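Local coordinates for 3-oxoacyl-(acyl-carrier protein) synthase II (Thermus thermophilus, PDB 1J3N) that probably catalyses the condensation of acyl chains with malonyl-acyl-carrier protein, the chain-lengthening step of bacterial fatty acid synthesis, at residues 254-262 / 279-288; 105-113 / 190-200. All blocks are in the same frame, centred on the assembly; numbering follows the deposited sequence.

Contact 1: residues 254-262 / 279-288; sequences ELVGFGRSA and LAMARALKDA
G259 and A284 bring strand 254-262 and helix 279-288 to a CA-CA distance of 3.9 Å, the short axes running nearly antiparallel at 150° and closing to 5.8 Å. Such proximity depends on G257 and G259: a CB on either would collide with the helix backbone. D287 then grips the strand: its OD2 accepts from F258 N at 2.7 Å, met on the anti side of the carboxylate, while a water links the same oxygen to V256 O. At the other end R283 NH1 donates to R260 O at 2.8 Å, in the carbonyl plane and on a lone pair; the R283 side chain reaches there because it is extended from CG to NE. L279 CG lies 3.5 Å above the centre of one face of the R283 guanidinium, and R283 NH1 has a second acceptor, T151 O of the second subunit. With an alanine here, R260 O and T151 O of the second subunit would probably both lose this donor, and a gap would be likely to open beside L279. V256 CG2 packs on A288 CB at 3.6 Å from within a classic beta bulge, in which V256 and G257 both face A404. This is helix-on-sheet packing within the layered alpha/beta architecture of the thiolase fold.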
ATOM      1  N   GLU A 254      20.687  -7.376 -11.961  1.00 22.89           N
ATOM      2  CA  GLU A 254      19.977  -8.278 -11.077  1.00 23.91           C
ATOM      3  C   GLU A 254      19.590  -7.539  -9.799  1.00 23.11           C
ATOM      4  O   GLU A 254      20.389  -6.786  -9.249  1.00 22.21           O
ATOM      5  CB  GLU A 254      20.852  -9.475 -10.714  1.00 24.34           C
ATOM      6  CG  GLU A 254      20.058 -10.640 -10.138  1.00 26.59           C
ATOM      7  CD  GLU A 254      20.922 -11.643  -9.395  1.00 29.41           C
ATOM      8  OE1 GLU A 254      22.131 -11.737  -9.695  1.00 28.32           O
ATOM      9  OE2 GLU A 254      20.382 -12.349  -8.517  1.00 30.46           O
ATOM     10  N   LEU A 255      18.354  -7.731  -9.346  1.00 23.59           N
ATOM     11  CA  LEU A 255      17.899  -7.122  -8.095  1.00 22.63           C
ATOM     12  C   LEU A 255      18.272  -8.155  -7.034  1.00 21.64           C
ATOM     13  O   LEU A 255      17.602  -9.173  -6.887  1.00 19.40           O
ATOM     14  CB  LEU A 255      16.382  -6.896  -8.107  1.00 22.20           C
ATOM     15  CG  LEU A 255      15.731  -6.385  -6.815  1.00 19.74           C
ATOM     16  CD1 LEU A 255      16.480  -5.183  -6.295  1.00 19.91           C
ATOM     17  CD2 LEU A 255      14.276  -6.033  -7.089  1.00 19.41           C
ATOM     18  N   VAL A 256      19.350  -7.882  -6.305  1.00 23.48           N
ATOM     19  CA  VAL A 256      19.854  -8.808  -5.293  1.00 23.98           C
ATOM     20  C   VAL A 256      19.494  -8.520  -3.829  1.00 24.36           C
ATOM     21  O   VAL A 256      19.479  -9.433  -2.995  1.00 24.07           O
ATOM     22  CB  VAL A 256      21.390  -8.897  -5.399  1.00 23.95           C
ATOM     23  CG1 VAL A 256      21.786  -9.369  -6.793  1.00 26.28           C
ATOM     24  CG2 VAL A 256      22.005  -7.538  -5.134  1.00 25.62           C
ATOM     25  N   GLY A 257      19.214  -7.268  -3.499  1.00 22.70           N
ATOM     26  CA  GLY A 257      18.899  -6.965  -2.115  1.00 22.02           C
ATOM     27  C   GLY A 257      17.753  -6.010  -1.875  1.00 22.03           C
ATOM     28  O   GLY A 257      17.510  -5.099  -2.665  1.00 23.06           O
ATOM     29  N   PHE A 258      17.053  -6.229  -0.766  1.00 22.30           N
ATOM     30  CA  PHE A 258      15.917  -5.413  -0.360  1.00 24.56           C
ATOM     31  C   PHE A 258      16.008  -5.216   1.157  1.00 23.06           C
ATOM     32  O   PHE A 258      16.025  -6.179   1.920  1.00 21.36           O
ATOM     33  CB  PHE A 258      14.613  -6.126  -0.753  1.00 24.70           C
ATOM     34  CG  PHE A 258      13.358  -5.404  -0.337  1.00 25.75           C
ATOM     35  CD1 PHE A 258      13.266  -4.016  -0.418  1.00 27.62           C
ATOM     36  CD2 PHE A 258      12.241  -6.124   0.089  1.00 25.46           C
ATOM     37  CE1 PHE A 258      12.070  -3.355  -0.084  1.00 24.85           C
ATOM     38  CE2 PHE A 258      11.052  -5.479   0.421  1.00 24.09           C
ATOM     39  CZ  PHE A 258      10.965  -4.094   0.333  1.00 24.54           C
ATOM     40  N   GLY A 259      16.106  -3.964   1.591  1.00 22.44           N
ATOM     41  CA  GLY A 259      16.209  -3.709   3.016  1.00 21.49           C
ATOM     42  C   GLY A 259      15.283  -2.610   3.479  1.00 20.99           C
ATOM     43  O   GLY A 259      15.183  -1.559   2.848  1.00 21.50           O
ATOM     44  N   ARG A 260      14.608  -2.850   4.593  1.00 21.52           N
ATOM     45  CA  ARG A 260      13.676  -1.878   5.132  1.00 21.12           C
ATOM     46  C   ARG A 260      13.810  -1.685   6.632  1.00 21.64           C
ATOM     47  O   ARG A 260      14.238  -2.585   7.352  1.00 24.00           O
ATOM     48  CB  ARG A 260      12.250  -2.299   4.800  1.00 19.57           C
ATOM     49  CG  ARG A 260      11.884  -2.104   3.341  1.00 20.38           C
ATOM     50  CD  ARG A 260      10.451  -2.512   3.108  1.00 19.09           C
ATOM     51  NE  ARG A 260      10.226  -3.895   3.511  1.00 17.38           N
ATOM     52  CZ  ARG A 260       9.067  -4.536   3.379  1.00 19.61           C
ATOM     53  NH1 ARG A 260       8.023  -3.911   2.853  1.00 16.37           N
ATOM     54  NH2 ARG A 260       8.958  -5.806   3.765  1.00 12.97           N
ATOM     55  N   SER A 261      13.430  -0.501   7.094  1.00 20.04           N
ATOM     56  CA  SER A 261      13.480  -0.173   8.502  1.00 19.89           C
ATOM     57  C   SER A 261      12.549   1.016   8.751  1.00 20.46           C
ATOM     58  O   SER A 261      11.984   1.578   7.807  1.00 20.28           O
ATOM     59  CB  SER A 261      14.908   0.190   8.909  1.00 20.43           C
ATOM     60  OG  SER A 261      15.179   1.554   8.650  1.00 22.22           O
ATOM     61  N   ALA A 262      12.384   1.383  10.020  1.00 16.71           N
ATOM     62  CA  ALA A 262      11.543   2.516  10.388  1.00 16.75           C
ATOM     63  C   ALA A 262      12.317   3.414  11.335  1.00 17.97           C
ATOM     64  O   ALA A 262      13.037   2.939  12.218  1.00 16.46           O
ATOM     65  CB  ALA A 262      10.237   2.044  11.054  1.00 14.80           C
ATOM     66  N   LEU A 279      20.206   1.646   9.181  1.00 25.05           N
ATOM     67  CA  LEU A 279      19.655   0.321   9.419  1.00 23.69           C
ATOM     68  C   LEU A 279      19.115  -0.309   8.133  1.00 23.16           C
ATOM     69  O   LEU A 279      19.351  -1.486   7.871  1.00 23.94           O
ATOM     70  CB  LEU A 279      18.551   0.414  10.470  1.00 25.45           C
ATOM     71  CG  LEU A 279      17.782  -0.844  10.872  1.00 23.56           C
ATOM     72  CD1 LEU A 279      18.743  -1.959  11.236  1.00 27.40           C
ATOM     73  CD2 LEU A 279      16.882  -0.503  12.061  1.00 25.31           C
ATOM     74  N   ALA A 280      18.395   0.476   7.331  1.00 22.42           N
ATOM     75  CA  ALA A 280      17.832  -0.031   6.080  1.00 22.73           C
ATOM     76  C   ALA A 280      18.929  -0.388   5.068  1.00 22.24           C
ATOM     77  O   ALA A 280      18.822  -1.386   4.361  1.00 21.71           O
ATOM     78  CB  ALA A 280      16.870   0.994   5.482  1.00 23.86           C
ATOM     79  N   MET A 281      19.977   0.428   4.980  1.00 23.14           N
ATOM     80  CA  MET A 281      21.065   0.117   4.048  1.00 22.35           C
ATOM     81  C   MET A 281      21.775  -1.156   4.512  1.00 22.22           C
ATOM     82  O   MET A 281      22.095  -2.029   3.706  1.00 22.80           O
ATOM     83  CB  MET A 281      22.086   1.265   3.956  1.00 21.84           C
ATOM     84  CG  MET A 281      21.623   2.482   3.161  1.00 23.88           C
ATOM     85  SD  MET A 281      22.932   3.705   2.957  1.00 22.39           S
ATOM     86  CE  MET A 281      22.840   4.567   4.508  1.00 19.22           C
ATOM     87  N   ALA A 282      22.014  -1.262   5.816  1.00 24.29           N
ATOM     88  CA  ALA A 282      22.690  -2.434   6.376  1.00 24.19           C
ATOM     89  C   ALA A 282      21.887  -3.701   6.100  1.00 25.16           C
ATOM     90  O   ALA A 282      22.451  -4.772   5.864  1.00 25.69           O
ATOM     91  CB  ALA A 282      22.894  -2.260   7.885  1.00 24.34           C
ATOM     92  N   ARG A 283      20.567  -3.581   6.131  1.00 25.44           N
ATOM     93  CA  ARG A 283      19.716  -4.730   5.866  1.00 23.88           C
ATOM     94  C   ARG A 283      19.719  -5.098   4.391  1.00 23.83           C
ATOM     95  O   ARG A 283      19.556  -6.269   4.042  1.00 21.10           O
ATOM     96  CB  ARG A 283      18.289  -4.455   6.345  1.00 24.12           C
ATOM     97  CG  ARG A 283      18.179  -4.499   7.852  1.00 24.25           C
ATOM     98  CD  ARG A 283      16.866  -3.966   8.362  1.00 25.46           C
ATOM     99  NE  ARG A 283      16.757  -4.178   9.801  1.00 28.38           N
ATOM    100  CZ  ARG A 283      15.786  -3.684  10.559  1.00 29.56           C
ATOM    101  NH1 ARG A 283      14.831  -2.939  10.021  1.00 28.49           N
ATOM    102  NH2 ARG A 283      15.763  -3.951  11.859  1.00 31.32           N
ATOM    103  N   ALA A 284      19.911  -4.105   3.525  1.00 24.52           N
ATOM    104  CA  ALA A 284      19.944  -4.369   2.086  1.00 22.40           C
ATOM    105  C   ALA A 284      21.222  -5.120   1.747  1.00 22.01           C
ATOM    106  O   ALA A 284      21.218  -6.020   0.907  1.00 20.67           O
ATOM    107  CB  ALA A 284      19.880  -3.071   1.307  1.00 23.75           C
ATOM    108  N   LEU A 285      22.318  -4.739   2.398  1.00 21.66           N
ATOM    109  CA  LEU A 285      23.598  -5.398   2.174  1.00 22.71           C
ATOM    110  C   LEU A 285      23.523  -6.841   2.666  1.00 22.74           C
ATOM    111  O   LEU A 285      23.922  -7.762   1.960  1.00 21.73           O
ATOM    112  CB  LEU A 285      24.728  -4.650   2.894  1.00 23.21           C
ATOM    113  CG  LEU A 285      25.069  -3.262   2.330  1.00 25.53           C
ATOM    114  CD1 LEU A 285      26.118  -2.590   3.210  1.00 26.83           C
ATOM    115  CD2 LEU A 285      25.568  -3.392   0.903  1.00 24.90           C
ATOM    116  N   LYS A 286      23.009  -7.031   3.878  1.00 26.51           N
ATOM    117  CA  LYS A 286      22.859  -8.365   4.461  1.00 28.99           C
ATOM    118  C   LYS A 286      21.973  -9.249   3.580  1.00 28.44           C
ATOM    119  O   LYS A 286      22.309 -10.398   3.300  1.00 30.07           O
ATOM    120  CB  LYS A 286      22.242  -8.266   5.865  1.00 33.54           C
ATOM    121  CG  LYS A 286      23.151  -7.644   6.930  1.00 40.25           C
ATOM    122  CD  LYS A 286      22.396  -7.416   8.246  1.00 42.31           C
ATOM    123  CE  LYS A 286      23.322  -6.977   9.383  1.00 44.80           C
ATOM    124  NZ  LYS A 286      24.022  -5.683   9.131  1.00 46.31           N
ATOM    125  N   ASP A 287      20.837  -8.711   3.148  1.00 27.28           N
ATOM    126  CA  ASP A 287      19.911  -9.458   2.295  1.00 26.63           C
ATOM    127  C   ASP A 287      20.578  -9.881   0.967  1.00 27.14           C
ATOM    128  O   ASP A 287      20.351 -10.989   0.472  1.00 26.65           O
ATOM    129  CB  ASP A 287      18.660  -8.604   2.028  1.00 27.48           C
ATOM    130  CG  ASP A 287      17.611  -9.333   1.208  1.00 27.37           C
ATOM    131  OD1 ASP A 287      17.190 -10.436   1.615  1.00 28.32           O
ATOM    132  OD2 ASP A 287      17.203  -8.795   0.156  1.00 27.71           O
ATOM    133  N   ALA A 288      21.411  -9.010   0.401  1.00 25.51           N
ATOM    134  CA  ALA A 288      22.095  -9.330  -0.854  1.00 27.50           C
ATOM    135  C   ALA A 288      23.352 -10.169  -0.618  1.00 28.88           C
ATOM    136  O   ALA A 288      23.956 -10.686  -1.559  1.00 30.21           O
ATOM    137  CB  ALA A 288      22.457  -8.057  -1.587  1.00 28.27           C
TER
HETATM  138  O   HOH W   1      17.336 -10.928  -1.900  1.00 36.11           O

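Contact 2: residues 105-113 / 190-200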
ATOM      1  N   GLY A 105       1.922   7.576  -3.743  1.00 21.57           N
ATOM      2  CA  GLY A 105       1.916   8.142  -2.408  1.00 20.54           C
ATOM      3  C   GLY A 105       0.607   8.824  -2.048  1.00 23.09           C
ATOM      4  O   GLY A 105       0.135   8.721  -0.907  1.00 22.15           O
ATOM      5  N   ILE A 106       0.012   9.502  -3.030  1.00 23.12           N
ATOM      6  CA  ILE A 106      -1.226  10.255  -2.837  1.00 21.69           C
ATOM      7  C   ILE A 106      -2.423   9.748  -3.652  1.00 22.65           C
ATOM      8  O   ILE A 106      -3.570   9.868  -3.219  1.00 21.68           O
ATOM      9  CB  ILE A 106      -0.982  11.747  -3.194  1.00 22.97           C
ATOM     10  CG1 ILE A 106       0.018  12.353  -2.206  1.00 25.09           C
ATOM     11  CG2 ILE A 106      -2.289  12.527  -3.192  1.00 22.29           C
ATOM     12  CD1 ILE A 106       0.250  13.837  -2.413  1.00 25.89           C
ATOM     13  N   GLY A 107      -2.164   9.209  -4.840  1.00 22.54           N
ATOM     14  CA  GLY A 107      -3.252   8.714  -5.666  1.00 21.89           C
ATOM     15  C   GLY A 107      -3.867   9.800  -6.532  1.00 22.40           C
ATOM     16  O   GLY A 107      -3.160  10.675  -7.019  1.00 22.72           O
ATOM     17  N   GLY A 108      -5.186   9.761  -6.701  1.00 23.23           N
ATOM     18  CA  GLY A 108      -5.865  10.733  -7.546  1.00 24.17           C
ATOM     19  C   GLY A 108      -6.039  12.143  -7.015  1.00 25.13           C
ATOM     20  O   GLY A 108      -7.159  12.580  -6.747  1.00 26.74           O
ATOM     21  N   MET A 109      -4.934  12.865  -6.895  1.00 24.86           N
ATOM     22  CA  MET A 109      -4.944  14.235  -6.394  1.00 27.14           C
ATOM     23  C   MET A 109      -5.868  15.180  -7.190  1.00 26.50           C
ATOM     24  O   MET A 109      -6.631  15.941  -6.599  1.00 25.21           O
ATOM     25  CB  MET A 109      -3.513  14.781  -6.395  1.00 27.56           C
ATOM     26  CG  MET A 109      -3.306  16.047  -5.571  1.00 30.64           C
ATOM     27  SD  MET A 109      -3.666  15.829  -3.812  1.00 30.86           S
ATOM     28  CE  MET A 109      -4.784  17.206  -3.560  1.00 30.55           C
ATOM     29  N   GLU A 110      -5.802  15.142  -8.520  1.00 25.36           N
ATOM     30  CA  GLU A 110      -6.659  16.014  -9.324  1.00 24.83           C
ATOM     31  C   GLU A 110      -8.128  15.663  -9.121  1.00 24.63           C
ATOM     32  O   GLU A 110      -8.983  16.548  -9.023  1.00 23.61           O
ATOM     33  CB  GLU A 110      -6.321  15.911 -10.815  1.00 26.19           C
ATOM     34  CG  GLU A 110      -4.926  16.381 -11.205  1.00 27.00           C
ATOM     35  CD  GLU A 110      -4.765  16.542 -12.716  1.00 28.39           C
ATOM     36  OE1 GLU A 110      -5.398  15.787 -13.491  1.00 27.62           O
ATOM     37  OE2 GLU A 110      -3.994  17.424 -13.129  1.00 28.02           O
ATOM     38  N   THR A 111      -8.416  14.366  -9.052  1.00 24.34           N
ATOM     39  CA  THR A 111      -9.779  13.891  -8.857  1.00 22.81           C
ATOM     40  C   THR A 111     -10.311  14.349  -7.507  1.00 23.22           C
ATOM     41  O   THR A 111     -11.481  14.722  -7.377  1.00 23.48           O
ATOM     42  CB  THR A 111      -9.847  12.343  -8.949  1.00 22.47           C
ATOM     43  OG1 THR A 111      -9.520  11.933 -10.282  1.00 21.93           O
ATOM     44  CG2 THR A 111     -11.247  11.841  -8.599  1.00 25.98           C
ATOM     45  N   TRP A 112      -9.447  14.332  -6.499  1.00 22.78           N
ATOM     46  CA  TRP A 112      -9.846  14.764  -5.169  1.00 23.82           C
ATOM     47  C   TRP A 112     -10.295  16.224  -5.188  1.00 24.15           C
ATOM     48  O   TRP A 112     -11.288  16.582  -4.554  1.00 23.13           O
ATOM     49  CB  TRP A 112      -8.690  14.594  -4.175  1.00 24.07           C
ATOM     50  CG  TRP A 112      -8.702  13.284  -3.423  1.00 25.18           C
ATOM     51  CD1 TRP A 112      -7.817  12.248  -3.552  1.00 23.41           C
ATOM     52  CD2 TRP A 112      -9.606  12.911  -2.373  1.00 22.77           C
ATOM     53  NE1 TRP A 112      -8.112  11.255  -2.640  1.00 22.22           N
ATOM     54  CE2 TRP A 112      -9.205  11.637  -1.906  1.00 24.27           C
ATOM     55  CE3 TRP A 112     -10.715  13.530  -1.784  1.00 22.87           C
ATOM     56  CZ2 TRP A 112      -9.874  10.972  -0.866  1.00 25.16           C
ATOM     57  CZ3 TRP A 112     -11.384  12.868  -0.749  1.00 25.68           C
ATOM     58  CH2 TRP A 112     -10.958  11.601  -0.304  1.00 24.62           C
ATOM     59  N   GLU A 113      -9.567  17.070  -5.914  1.00 24.71           N
ATOM     60  CA  GLU A 113      -9.922  18.490  -5.988  1.00 25.16           C
ATOM     61  C   GLU A 113     -11.195  18.708  -6.791  1.00 24.91           C
ATOM     62  O   GLU A 113     -12.052  19.499  -6.400  1.00 26.25           O
ATOM     63  CB  GLU A 113      -8.787  19.300  -6.620  1.00 26.63           C
ATOM     64  CG  GLU A 113      -7.498  19.299  -5.806  1.00 29.33           C
ATOM     65  CD  GLU A 113      -6.482  20.301  -6.322  1.00 30.94           C
ATOM     66  OE1 GLU A 113      -5.358  20.347  -5.778  1.00 29.81           O
ATOM     67  OE2 GLU A 113      -6.810  21.047  -7.269  1.00 33.60           O
ATOM     68  N   ALA A 190       1.053  11.960  -9.392  1.00 18.49           N
ATOM     69  CA  ALA A 190       0.534  13.068 -10.192  1.00 22.50           C
ATOM     70  C   ALA A 190      -0.051  14.093  -9.223  1.00 20.53           C
ATOM     71  O   ALA A 190      -1.258  14.330  -9.209  1.00 19.37           O
ATOM     72  CB  ALA A 190      -0.546  12.566 -11.145  1.00 18.67           C
ATOM     73  N   ALA A 191       0.816  14.695  -8.412  1.00 20.49           N
ATOM     74  CA  ALA A 191       0.375  15.657  -7.414  1.00 21.36           C
ATOM     75  C   ALA A 191       0.740  17.123  -7.664  1.00 22.71           C
ATOM     76  O   ALA A 191       0.779  17.931  -6.724  1.00 23.49           O
ATOM     77  CB  ALA A 191       0.873  15.224  -6.044  1.00 21.85           C
ATOM     78  N   ILE A 192       1.017  17.478  -8.911  1.00 21.34           N
ATOM     79  CA  ILE A 192       1.320  18.868  -9.213  1.00 22.96           C
ATOM     80  C   ILE A 192      -0.040  19.544  -9.343  1.00 23.94           C
ATOM     81  O   ILE A 192      -0.579  19.702 -10.445  1.00 24.05           O
ATOM     82  CB  ILE A 192       2.132  19.010 -10.521  1.00 22.97           C
ATOM     83  CG1 ILE A 192       3.507  18.349 -10.341  1.00 22.92           C
ATOM     84  CG2 ILE A 192       2.301  20.489 -10.878  1.00 24.11           C
ATOM     85  CD1 ILE A 192       4.465  18.525 -11.526  1.00 22.61           C
ATOM     86  N   THR A 193      -0.607  19.889  -8.190  1.00 23.57           N
ATOM     87  CA  THR A 193      -1.907  20.538  -8.124  1.00 23.15           C
ATOM     88  C   THR A 193      -1.862  21.665  -7.091  1.00 23.16           C
ATOM     89  O   THR A 193      -0.960  21.724  -6.246  1.00 23.99           O
ATOM     90  CB  THR A 193      -3.029  19.520  -7.762  1.00 22.07           C
ATOM     91  OG1 THR A 193      -2.917  19.129  -6.388  1.00 21.42           O
ATOM     92  CG2 THR A 193      -2.925  18.289  -8.635  1.00 20.94           C
ATOM     93  N   PRO A 194      -2.828  22.588  -7.156  1.00 23.93           N
ATOM     94  CA  PRO A 194      -2.873  23.716  -6.216  1.00 25.13           C
ATOM     95  C   PRO A 194      -2.845  23.283  -4.755  1.00 25.73           C
ATOM     96  O   PRO A 194      -2.072  23.812  -3.947  1.00 24.06           O
ATOM     97  CB  PRO A 194      -4.187  24.413  -6.570  1.00 25.75           C
ATOM     98  CG  PRO A 194      -4.380  24.085  -8.024  1.00 25.53           C
ATOM     99  CD  PRO A 194      -3.933  22.654  -8.130  1.00 23.67           C
ATOM    100  N   MET A 195      -3.688  22.310  -4.426  1.00 24.55           N
ATOM    101  CA  MET A 195      -3.796  21.822  -3.057  1.00 26.61           C
ATOM    102  C   MET A 195      -2.597  21.059  -2.517  1.00 24.84           C
ATOM    103  O   MET A 195      -2.300  21.146  -1.331  1.00 25.68           O
ATOM    104  CB  MET A 195      -5.055  20.964  -2.907  1.00 26.70           C
ATOM    105  CG  MET A 195      -5.232  20.351  -1.526  1.00 27.50           C
ATOM    106  SD  MET A 195      -6.883  19.661  -1.325  1.00 29.16           S
ATOM    107  CE  MET A 195      -7.094  19.842   0.429  1.00 27.58           C
ATOM    108  N   ALA A 196      -1.917  20.304  -3.370  1.00 27.04           N
ATOM    109  CA  ALA A 196      -0.757  19.525  -2.932  1.00 26.35           C
ATOM    110  C   ALA A 196       0.489  20.390  -2.776  1.00 27.43           C
ATOM    111  O   ALA A 196       1.210  20.280  -1.787  1.00 29.15           O
ATOM    112  CB  ALA A 196      -0.485  18.402  -3.911  1.00 26.83           C
ATOM    113  N   ILE A 197       0.756  21.238  -3.760  1.00 26.72           N
ATOM    114  CA  ILE A 197       1.915  22.105  -3.669  1.00 28.83           C
ATOM    115  C   ILE A 197       1.645  23.108  -2.556  1.00 28.00           C
ATOM    116  O   ILE A 197       2.557  23.535  -1.849  1.00 27.55           O
ATOM    117  CB  ILE A 197       2.184  22.827  -5.008  1.00 29.21           C
ATOM    118  CG1 ILE A 197       2.580  21.787  -6.065  1.00 30.89           C
ATOM    119  CG2 ILE A 197       3.292  23.873  -4.835  1.00 30.10           C
ATOM    120  CD1 ILE A 197       3.027  22.355  -7.389  1.00 31.89           C
ATOM    121  N   GLY A 198       0.378  23.470  -2.395  1.00 28.20           N
ATOM    122  CA  GLY A 198       0.018  24.401  -1.341  1.00 27.67           C
ATOM    123  C   GLY A 198       0.294  23.778   0.016  1.00 27.35           C
ATOM    124  O   GLY A 198       0.881  24.407   0.898  1.00 28.02           O
ATOM    125  N   ALA A 199      -0.124  22.526   0.175  1.00 27.08           N
ATOM    126  CA  ALA A 199       0.064  21.784   1.419  1.00 25.70           C
ATOM    127  C   ALA A 199       1.540  21.610   1.790  1.00 24.85           C
ATOM    128  O   ALA A 199       1.924  21.807   2.944  1.00 23.49           O
ATOM    129  CB  ALA A 199      -0.610  20.428   1.307  1.00 25.89           C
ATOM    130  N   PHE A 200       2.361  21.228   0.815  1.00 24.61           N
ATOM    131  CA  PHE A 200       3.788  21.041   1.057  1.00 25.09           C
ATOM    132  C   PHE A 200       4.470  22.391   1.273  1.00 25.82           C
ATOM    133  O   PHE A 200       5.511  22.470   1.922  1.00 25.33           O
ATOM    134  CB  PHE A 200       4.442  20.306  -0.120  1.00 24.13           C
ATOM    135  CG  PHE A 200       4.249  18.815  -0.089  1.00 25.83           C
ATOM    136  CD1 PHE A 200       4.956  18.028   0.818  1.00 25.13           C
ATOM    137  CD2 PHE A 200       3.364  18.196  -0.965  1.00 25.16           C
ATOM    138  CE1 PHE A 200       4.788  16.642   0.851  1.00 26.47           C
ATOM    139  CE2 PHE A 200       3.186  16.808  -0.940  1.00 26.91           C
ATOM    140  CZ  PHE A 200       3.901  16.032  -0.031  1.00 27.58           C
TER
HETATM  141  O   HOH W   2      -0.470  11.096  -7.278  1.00 22.81           O
HETATM  142  O   HOH W   3      -1.343  17.888 -12.396  1.00 23.32           O
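The N-terminus of helix 194-202 meets the first turn of helix 109-122 in the N-terminal half of this thiolase-fold enzyme, and E113 and T193 carry the polar part of the contact. T193 is the N-cap residue: its OG1 accepts a weak capping bond from A196 N and donates to E113 OE1 at 2.8 Å. The same carboxylate oxygen takes M195 N at 2.9 Å, on its syn side. The two donors come from opposite faces of the carboxylate plane, the hydroxyl from 47° out of it, so OE1 is clasped between them. E113 is extended beyond CG, which carries its carboxylate to the start of the neighbouring helix; there the helix dipole would probably help stabilise its negative charge. OE2 rests against P194 CD at 3.4 Å.

The short helix axes cross at 103°, nearly perpendicular, and come within 10.1 Å of each other, and M109 fills the angle. Its CG stands anti to the backbone N (chi1 -165°), which sets it against T193 OG1, and the bends at chi2 and chi3 then swing CE onto M195 CG at 3.8 Å, the two methionines crossing at about a right angle. M109 CG also touches A196 CB. W112 of the second subunit packs on M109, placing this cluster at the dimer interface. Farther up the loop, I106 CD1 meets A191 CB at 3.9 Å and approaches the edge of the F200 ring. Two waters also bridge the segments: one joins G107 O to A190 N, the other I192 O to the carboxylate oxygen E110 OE2, which also forms a salt bridge with R70.

Overall arrangement
Contact 2 comes entirely before contact 1 along the chain: 105-113 and 190-200 belong to the N-terminal beta-ketoacyl synthase domain, 254-262 and 279-288 to the C-terminal one. Their centres are 31 Å apart, on opposite sides of the chain's centre, and their nearest atoms stay about 14 Å from each other. A mixed sheet nevertheless connects them. Strands 98-103 and 182-189, which pair in parallel, lead into the two segments of contact 2; strand 182-189 pairs with 232-240, that with 4-13, and 4-13 with 253-262, the strand of contact 1. Both contacts also touch the second subunit, so the dimer interface reaches both domains, in keeping with the homodimer.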